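Local coordinates for protein putative transcription regulator (Lactobacillus plantarum WCFS1, PDB 3COL) that probably binds DNA as a TetR-family transcription regulator, through an N-terminal helix-turn-helix domain, at residues I15-A20 with Y62-N67. Numbering follows the deposited sequence.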
ATOM      1  N   ILE A  15       2.625 -25.336  -7.904  1.00 18.10           N
ATOM      2  CA  ILE A  15       3.641 -24.790  -6.993  1.00 18.38           C
ATOM      3  C   ILE A  15       3.549 -23.283  -6.776  1.00 17.72           C
ATOM      4  O   ILE A  15       3.590 -22.813  -5.634  1.00 17.68           O
ATOM      5  CB  ILE A  15       5.055 -25.212  -7.414  1.00 18.87           C
ATOM      6  CG1 ILE A  15       5.242 -26.731  -7.175  1.00 19.65           C
ATOM      7  CG2 ILE A  15       6.060 -24.448  -6.602  1.00 18.23           C
ATOM      8  CD1 ILE A  15       6.362 -27.351  -7.972  1.00 21.68           C
ATOM      9  N   GLN A  16       3.413 -22.518  -7.864  1.00 16.61           N
ATOM     10  CA  GLN A  16       3.218 -21.089  -7.753  1.00 15.89           C
ATOM     11  C   GLN A  16       1.943 -20.718  -6.968  1.00 15.96           C
ATOM     12  O   GLN A  16       1.955 -19.805  -6.147  1.00 15.30           O
ATOM     13  CB  GLN A  16       3.152 -20.488  -9.148  1.00 17.06           C
ATOM     14  CG  GLN A  16       4.453 -20.568  -9.927  1.00 15.22           C
ATOM     15  CD  GLN A  16       4.267 -20.075 -11.358  1.00 17.80           C
ATOM     16  OE1 GLN A  16       3.361 -20.500 -12.055  1.00 19.91           O
ATOM     17  NE2 GLN A  16       5.110 -19.163 -11.780  1.00 18.23           N
ATOM     18  N   ASP A  17       0.850 -21.436  -7.214  1.00 15.85           N
ATOM     19  CA  ASP A  17      -0.388 -21.211  -6.455  1.00 15.89           C
ATOM     20  C   ASP A  17      -0.163 -21.444  -4.969  1.00 15.50           C
ATOM     21  O   ASP A  17      -0.637 -20.665  -4.142  1.00 15.53           O
ATOM     22  CB  ASP A  17      -1.509 -22.104  -6.957  1.00 15.21           C
ATOM     23  CG  ASP A  17      -2.064 -21.647  -8.279  1.00 17.33           C
ATOM     24  OD1 ASP A  17      -1.690 -20.537  -8.755  1.00 21.24           O
ATOM     25  OD2 ASP A  17      -2.900 -22.386  -8.831  1.00 20.37           O
ATOM     26  N   ALA A  18       0.556 -22.511  -4.635  1.00 15.66           N
ATOM     27  CA  ALA A  18       0.915 -22.797  -3.226  1.00 16.41           C
ATOM     28  C   ALA A  18       1.760 -21.676  -2.554  1.00 16.59           C
ATOM     29  O   ALA A  18       1.463 -21.253  -1.446  1.00 17.54           O
ATOM     30  CB  ALA A  18       1.642 -24.105  -3.150  1.00 15.59           C
ATOM     31  N   VAL A  19       2.807 -21.202  -3.239  1.00 16.24           N
ATOM     32  CA  VAL A  19       3.619 -20.057  -2.770  1.00 16.09           C
ATOM     33  C   VAL A  19       2.730 -18.840  -2.537  1.00 16.55           C
ATOM     34  O   VAL A  19       2.872 -18.162  -1.528  1.00 16.81           O
ATOM     35  CB  VAL A  19       4.765 -19.698  -3.785  1.00 16.51           C
ATOM     36  CG1 VAL A  19       5.547 -18.419  -3.373  1.00 14.86           C
ATOM     37  CG2 VAL A  19       5.739 -20.885  -3.948  1.00 15.46           C
ATOM     38  N   ALA A  20       1.821 -18.554  -3.476  1.00 16.07           N
ATOM     39  CA  ALA A  20       1.005 -17.365  -3.402  1.00 15.37           C
ATOM     40  C   ALA A  20       0.066 -17.415  -2.181  1.00 15.42           C
ATOM     41  O   ALA A  20      -0.122 -16.398  -1.492  1.00 15.34           O
ATOM     42  CB  ALA A  20       0.242 -17.160  -4.712  1.00 15.49           C
ATOM     43  N   TYR A  62       6.381 -13.466  -7.872  1.00  9.64           N
ATOM     44  CA  TYR A  62       6.515 -12.022  -8.191  1.00 10.23           C
ATOM     45  C   TYR A  62       6.371 -11.759  -9.706  1.00 10.73           C
ATOM     46  O   TYR A  62       5.535 -10.936 -10.113  1.00 10.92           O
ATOM     47  CB  TYR A  62       7.809 -11.419  -7.648  1.00 11.76           C
ATOM     48  CG  TYR A  62       7.839  -9.881  -7.766  1.00 14.54           C
ATOM     49  CD1 TYR A  62       7.052  -9.093  -6.947  1.00 14.26           C
ATOM     50  CD2 TYR A  62       8.637  -9.249  -8.727  1.00 16.94           C
ATOM     51  CE1 TYR A  62       7.056  -7.718  -7.058  1.00 19.32           C
ATOM     52  CE2 TYR A  62       8.646  -7.873  -8.856  1.00 20.06           C
ATOM     53  CZ  TYR A  62       7.853  -7.116  -8.017  1.00 19.36           C
ATOM     54  OH  TYR A  62       7.860  -5.741  -8.137  1.00 22.24           O
ATOM     55  N   ALA A  63       7.152 -12.474 -10.530  1.00 10.35           N
ATOM     56  CA  ALA A  63       7.151 -12.252 -11.967  1.00 10.98           C
ATOM     57  C   ALA A  63       5.808 -12.648 -12.607  1.00 11.48           C
ATOM     58  O   ALA A  63       5.352 -11.976 -13.516  1.00 11.38           O
ATOM     59  CB  ALA A  63       8.324 -12.984 -12.645  1.00 10.62           C
ATOM     60  N   ARG A  64       5.189 -13.734 -12.129  1.00 11.50           N
ATOM     61  CA  ARG A  64       3.851 -14.121 -12.561  1.00 11.67           C
ATOM     62  C   ARG A  64       2.809 -13.025 -12.337  1.00 12.09           C
ATOM     63  O   ARG A  64       2.083 -12.653 -13.280  1.00 10.35           O
ATOM     64  CB  ARG A  64       3.373 -15.386 -11.844  1.00 12.30           C
ATOM     65  CG  ARG A  64       2.091 -15.993 -12.445  1.00 13.84           C
ATOM     66  CD  ARG A  64       1.595 -17.184 -11.657  1.00 12.37           C
ATOM     67  NE  ARG A  64       1.035 -16.813 -10.361  1.00 15.24           N
ATOM     68  CZ  ARG A  64       0.374 -17.671  -9.579  1.00 16.64           C
ATOM     69  NH1 ARG A  64       0.200 -18.936  -9.978  1.00 14.98           N
ATOM     70  NH2 ARG A  64      -0.114 -17.267  -8.403  1.00 17.47           N
ATOM     71  N   GLU A  65       2.715 -12.536 -11.102  1.00 11.55           N
ATOM     72  CA  GLU A  65       1.766 -11.462 -10.799  1.00 13.92           C
ATOM     73  C   GLU A  65       2.024 -10.188 -11.621  1.00 14.65           C
ATOM     74  O   GLU A  65       1.110  -9.692 -12.270  1.00 15.58           O
ATOM     75  CB  GLU A  65       1.713 -11.129  -9.288  1.00 13.05           C
ATOM     76  CG  GLU A  65       1.224 -12.316  -8.409  1.00 12.84           C
ATOM     77  CD  GLU A  65      -0.018 -12.988  -8.968  1.00 14.93           C
ATOM     78  OE1 GLU A  65      -1.056 -12.291  -9.148  1.00 13.72           O
ATOM     79  OE2 GLU A  65       0.039 -14.204  -9.244  1.00 13.81           O
ATOM     80  N   THR A  66       3.259  -9.679 -11.605  1.00 15.55           N
ATOM     81  CA  THR A  66       3.576  -8.445 -12.335  1.00 16.21           C
ATOM     82  C   THR A  66       3.376  -8.569 -13.827  1.00 17.13           C
ATOM     83  O   THR A  66       2.870  -7.655 -14.465  1.00 16.66           O
ATOM     84  CB  THR A  66       4.983  -7.907 -12.024  1.00 16.20           C
ATOM     85  OG1 THR A  66       5.965  -8.895 -12.329  1.00 15.73           O
ATOM     86  CG2 THR A  66       5.067  -7.534 -10.585  1.00 15.18           C
ATOM     87  N   ASN A  67       3.751  -9.714 -14.383  1.00 19.17           N
ATOM     88  CA  ASN A  67       3.558  -9.950 -15.816  1.00 21.56           C
ATOM     89  C   ASN A  67       2.101 -10.092 -16.258  1.00 22.32           C
ATOM     90  O   ASN A  67       1.776  -9.921 -17.422  1.00 21.68           O
ATOM     91  CB  ASN A  67       4.413 -11.128 -16.269  1.00 22.12           C
ATOM     92  CG  ASN A  67       5.835 -10.702 -16.577  1.00 24.73           C
ATOM     93  OD1 ASN A  67       6.717 -10.723 -15.711  1.00 28.32           O
ATOM     94  ND2 ASN A  67       6.050 -10.255 -17.808  1.00 27.97           N
TER
HETATM   95  O   HOH W   1      -2.544 -18.248  -7.064  1.00 16.66           O
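Arg64 bridges two nearly perpendicular helices (segment axes 91° apart) by a salt bridge to Asp17. The supporting bond, from Arg64 NH1 to Asp17 OD1, is 2.8 Å long with an N-H...O angle of 158°, and the oxygen lies near the guanidinium plane although the carboxylate plane is turned well away from it. A water closes the polar ring, donating to Asp17 OD1 and accepting from Arg64 NH2 at 2.9 Å. Within its own helix, Arg64 NE donates to Glu65 OE2 at 3.0 Å, backed by a weak bond from Arg64 NH2, so acidic groups hold the guanidinium at two places and limit its rotation. Glu65 is itself fixed through OE1 by Arg68 and Ser106, the latter on helix 106-117.

Van der Waals packing accompanies the charges. Gln16 CB sits over one guanidinium face, 3.4 Å from Arg64 NH1, while Ala20 CB approaches Arg64 NH2 at 3.7 Å. With CG anti to the backbone N (chi1 -169°), the arginine reaches across to helix 11-26, and a bend at chi3 sets the NH1-NH2 edge along that helix, with NH1 near Asp17 and NH2 near Ala20. The Gln16 amide lies beside the arginine chain, with Gln16 OE1 3.8 Å from Arg64 CD, while its NE2 bonds to Ser60. A methionine in place of Arg64 would probably leave Asp17 without its cationic mate and Glu65 with one fewer anchor.

The contact joins the first helix of the TetR-type DNA-binding domain to helix 54-67, which follows the helix-turn-helix and leads toward the C-terminal helical domain.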